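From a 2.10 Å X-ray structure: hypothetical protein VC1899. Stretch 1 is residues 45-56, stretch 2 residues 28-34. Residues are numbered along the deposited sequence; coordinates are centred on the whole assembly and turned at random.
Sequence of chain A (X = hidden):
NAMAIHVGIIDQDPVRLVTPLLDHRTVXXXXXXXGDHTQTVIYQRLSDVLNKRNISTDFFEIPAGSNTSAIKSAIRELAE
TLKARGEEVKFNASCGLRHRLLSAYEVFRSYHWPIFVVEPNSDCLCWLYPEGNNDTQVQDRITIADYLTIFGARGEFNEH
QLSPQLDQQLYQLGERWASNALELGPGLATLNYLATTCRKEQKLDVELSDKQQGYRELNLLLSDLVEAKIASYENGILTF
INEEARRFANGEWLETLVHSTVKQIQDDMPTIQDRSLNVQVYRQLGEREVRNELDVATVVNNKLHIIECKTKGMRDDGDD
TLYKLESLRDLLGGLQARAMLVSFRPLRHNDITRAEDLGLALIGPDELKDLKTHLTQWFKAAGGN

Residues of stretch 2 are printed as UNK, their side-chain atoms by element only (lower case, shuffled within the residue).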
# COMPACT_ATOMS: atom_id res chain seq x y z
N ARG A 45 -8.98 -16.35 -1.13
CA ARG A 45 -8.16 -15.16 -1.47
C ARG A 45 -6.65 -15.45 -1.45
O ARG A 45 -5.88 -15.00 -2.36
CB ARG A 45 -8.46 -14.04 -0.52
CG ARG A 45 -9.81 -13.43 -0.69
CD ARG A 45 -10.06 -12.55 0.50
NE ARG A 45 -11.44 -12.13 0.65
CZ ARG A 45 -11.98 -11.72 1.81
NH1 ARG A 45 -11.24 -11.70 2.92
NH2 ARG A 45 -13.26 -11.35 1.87
N LEU A 46 -6.20 -16.11 -0.38
CA LEU A 46 -4.81 -16.56 -0.29
C LEU A 46 -4.42 -17.41 -1.50
O LEU A 46 -3.30 -17.29 -2.04
CB LEU A 46 -4.61 -17.42 0.97
CG LEU A 46 -4.67 -16.62 2.26
CD1 LEU A 46 -4.57 -17.49 3.47
CD2 LEU A 46 -3.49 -15.59 2.29
N SER A 47 -5.34 -18.29 -1.88
CA SER A 47 -5.14 -19.17 -3.03
C SER A 47 -5.10 -18.44 -4.34
O SER A 47 -4.35 -18.85 -5.20
CB SER A 47 -6.24 -20.21 -3.09
OG SER A 47 -6.10 -21.06 -1.97
N ASP A 48 -5.90 -17.38 -4.53
CA ASP A 48 -5.80 -16.54 -5.77
C ASP A 48 -4.39 -15.95 -5.97
O ASP A 48 -3.81 -15.99 -7.06
CB ASP A 48 -6.80 -15.38 -5.73
CG ASP A 48 -8.22 -15.85 -5.79
OD1 ASP A 48 -8.42 -17.04 -6.15
OD2 ASP A 48 -9.15 -15.04 -5.46
N VAL A 49 -3.82 -15.43 -4.91
CA VAL A 49 -2.49 -14.88 -4.98
C VAL A 49 -1.43 -16.01 -5.23
O VAL A 49 -0.55 -15.91 -6.13
CB VAL A 49 -2.20 -14.17 -3.67
CG1 VAL A 49 -0.70 -13.85 -3.52
CG2 VAL A 49 -3.12 -12.94 -3.51
N LEU A 50 -1.50 -17.08 -4.45
CA LEU A 50 -0.42 -18.12 -4.57
C LEU A 50 -0.59 -18.91 -5.82
O LEU A 50 0.40 -19.17 -6.49
CB LEU A 50 -0.35 -19.08 -3.36
CG LEU A 50 0.21 -18.36 -2.11
CD1 LEU A 50 -0.26 -19.09 -0.82
CD2 LEU A 50 1.73 -18.14 -2.11
N ASN A 51 -1.83 -19.30 -6.13
CA ASN A 51 -2.07 -20.10 -7.35
C ASN A 51 -1.58 -19.43 -8.64
O ASN A 51 -1.10 -20.15 -9.54
CB ASN A 51 -3.55 -20.51 -7.53
CG ASN A 51 -4.01 -21.57 -6.52
OD1 ASN A 51 -5.23 -21.87 -6.44
ND2 ASN A 51 -3.07 -22.13 -5.73
N LYS A 52 -1.71 -18.09 -8.71
CA LYS A 52 -1.13 -17.23 -9.78
C LYS A 52 0.33 -17.60 -10.05
O LYS A 52 0.76 -17.57 -11.19
CB LYS A 52 -1.06 -15.74 -9.38
CG LYS A 52 -2.25 -14.81 -9.68
CD LYS A 52 -1.77 -13.34 -9.48
CE LYS A 52 -2.83 -12.37 -8.92
NZ LYS A 52 -3.21 -11.25 -9.90
N ARG A 53 1.06 -17.90 -8.97
CA ARG A 53 2.47 -18.29 -9.06
C ARG A 53 2.68 -19.76 -9.12
O ARG A 53 3.81 -20.22 -8.93
CB ARG A 53 3.24 -17.81 -7.86
CG ARG A 53 3.52 -16.35 -7.89
CD ARG A 53 2.48 -15.54 -7.23
NE ARG A 53 3.05 -14.22 -7.04
CZ ARG A 53 2.35 -13.13 -6.76
NH1 ARG A 53 1.04 -13.22 -6.63
NH2 ARG A 53 2.96 -11.96 -6.61
N ASN A 54 1.62 -20.53 -9.35
CA ASN A 54 1.82 -21.95 -9.48
C ASN A 54 2.27 -22.52 -8.16
O ASN A 54 2.95 -23.54 -8.11
CB ASN A 54 2.94 -22.20 -10.49
CG ASN A 54 2.72 -21.46 -11.77
OD1 ASN A 54 1.80 -21.83 -12.53
ND2 ASN A 54 3.53 -20.38 -12.03
N ILE A 55 1.98 -21.82 -7.08
CA ILE A 55 2.11 -22.43 -5.76
C ILE A 55 0.75 -23.02 -5.42
O ILE A 55 -0.28 -22.32 -5.39
CB ILE A 55 2.58 -21.41 -4.73
CG1 ILE A 55 4.02 -21.03 -5.05
CG2 ILE A 55 2.45 -21.92 -3.25
CD1 ILE A 55 4.29 -19.60 -4.69
N SER A 56 0.75 -24.31 -5.14
CA SER A 56 -0.50 -24.96 -4.75
C SER A 56 -0.89 -24.88 -3.27
O SER A 56 -0.04 -24.68 -2.39
CB SER A 56 -0.55 -26.41 -5.29
OG SER A 56 0.43 -27.18 -4.69
N UNK A 28 9.74 -25.11 -1.02
CA UNK A 28 8.33 -25.52 -1.00
C UNK A 28 7.48 -24.79 -1.99
O UNK A 28 7.55 -23.55 -2.04
c UNK A 28 7.71 -25.37 0.40
o UNK A 28 8.62 -25.97 1.30
N UNK A 29 6.66 -25.51 -2.75
CA UNK A 29 5.69 -24.81 -3.64
C UNK A 29 4.27 -25.29 -3.36
O UNK A 29 3.42 -25.31 -4.22
c UNK A 29 6.09 -24.92 -5.13
n UNK A 29 7.07 -27.92 -7.41
n UNK A 29 4.97 -28.66 -6.76
c UNK A 29 6.18 -28.92 -7.27
n UNK A 29 6.49 -30.17 -7.66
c UNK A 29 6.81 -26.50 -7.04
c UNK A 29 6.29 -26.35 -5.59
N UNK A 30 4.05 -25.68 -2.11
CA UNK A 30 2.76 -26.13 -1.64
C UNK A 30 2.61 -25.73 -0.18
O UNK A 30 3.59 -25.73 0.58
c UNK A 30 0.02 -28.00 -2.30
c UNK A 30 2.57 -27.65 -1.82
c UNK A 30 -0.52 -28.99 -0.42
n UNK A 30 0.77 -28.71 -0.37
n UNK A 30 -1.00 -28.55 -1.56
c UNK A 30 1.15 -28.10 -1.56
N UNK A 31 1.38 -25.37 0.19
CA UNK A 31 1.05 -25.06 1.58
C UNK A 31 -0.34 -25.55 1.89
O UNK A 31 -1.26 -25.44 1.07
c UNK A 31 0.39 -22.66 0.82
c UNK A 31 0.74 -23.21 3.35
c UNK A 31 1.24 -21.84 3.91
c UNK A 31 1.17 -23.53 1.89
N UNK A 32 -0.49 -26.03 3.11
CA UNK A 32 -1.80 -26.39 3.63
C UNK A 32 -2.10 -25.40 4.70
O UNK A 32 -1.31 -25.24 5.67
c UNK A 32 -1.13 -30.18 3.60
c UNK A 32 -1.79 -27.83 4.25
c UNK A 32 -1.45 -28.82 3.14
c UNK A 32 -3.10 -28.20 5.01
N UNK A 33 -3.22 -24.70 4.50
CA UNK A 33 -3.66 -23.71 5.48
C UNK A 33 -4.61 -24.45 6.41
O UNK A 33 -5.41 -25.23 5.95
c UNK A 33 -3.54 -21.74 3.90
c UNK A 33 -2.84 -21.05 1.70
c UNK A 33 -3.63 -21.86 2.53
c UNK A 33 -1.92 -19.96 3.61
c UNK A 33 -2.01 -20.10 2.24
c UNK A 33 -4.40 -22.58 4.79
c UNK A 33 -2.69 -20.78 4.44
N UNK A 34 -4.50 -24.20 7.70
CA UNK A 34 -5.41 -24.73 8.70
C UNK A 34 -6.34 -23.57 9.11
O UNK A 34 -5.86 -22.47 9.30
c UNK A 34 -2.71 -26.79 10.49
c UNK A 34 -4.62 -25.22 9.93
c UNK A 34 -3.91 -26.54 9.61
c UNK A 34 -5.52 -25.40 11.19

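Position 28 carries two side-chain atoms, one carbon followed by one oxygen. The carbon is bonded to a single further atom, so no second branch exists and threonine is excluded; CB, the nearest side-chain atom, is 7.3 Å from Ile55 CG2, and the residue makes no contact there. It is Ser28, whose hydroxyl is hydrogen-bonded elsewhere in the structure.

Position 29 has three carbons in a row, then a nitrogen, then a carbon bearing two more nitrogens. The CA-to-CB bond points sideways, and the nearest side-chain approach is CB to Ile55 CG1 at 4.4 Å. The terminal group is a guanidinium, which fixes the residue as Arg29, with chi1 near +60° (p) and the next two torsions t. The backbone does more: Arg29 O accepts a hydrogen bond from Ser56 N (3.0 Å, 145° at the hydrogen) and also receives a CA-H...O contact from Ile55 CA at 3.5 Å.

Position 30 shows one carbon leading to a five-membered ring of three carbons and two nitrogens. Its CA lies 4.7 Å from the CA of Ser56, the two residues form a parallel beta bridge, and both CA-to-CB bonds point to the same face of the sheet. The ring is an imidazole, so this is His30. His30 CA also makes a CA-H...O contact with Ser56 O at 3.2 Å.

Position 31 has four carbons, forked at the first, with one arm two carbons long. The short arm packs on Leu50 CD1. Branching at CB with unequal arms identifies Ile31. Its CG2 is 4.0 Å from Leu50 CD1, while Ile31 N donates to Ser56 O (3.0 Å, 151°).

Position 32 repeats the four-carbon, unequally forked pattern, but CA-to-CB points away and the first carbon of its long arm comes no nearer than 7.1 Å to Ser56 O. It is Ile32, with chi1 m and chi2 t.

Position 33 carries one carbon and then a ring of six carbons with no oxygen attached, which separates it from tyrosine. The bond to CB points toward the helix; one ring face is covered by Leu46 CD1, and Leu50 CD1 lies at the edge. This is Phe33. Leu46 CD1 sits 3.9 Å from the centroid of the Phe33 ring and 21° off its normal, a CH-pi contact; its closest approach is 3.6 Å, to Phe33 CE1. Leu50 CD1 is 3.7 Å from Phe33 CZ.

Position 34 is again four carbons with the unequal fork; its CB is 10.1 Å from Leu46 CD1, out of reach. It is Ile34.

The contact therefore has two parts. Helix 45-52 runs almost antiparallel to strand 30-34 (177°), with the axes 10.7 Å apart at closest approach; Leu46 and Leu50, one helical turn apart, span that gap to Phe33, and Leu50 also reaches Ile31. After the helix the chain reverses, and Ser56 lies parallel to the strand. There its N and O bond to Arg29 O and Ile31 N, the residues flanking His30, as parallel pairing requires. Together the two parts bury 410 Å², summed over both stretches.

Stretch 2 28-34: SRHIIFI
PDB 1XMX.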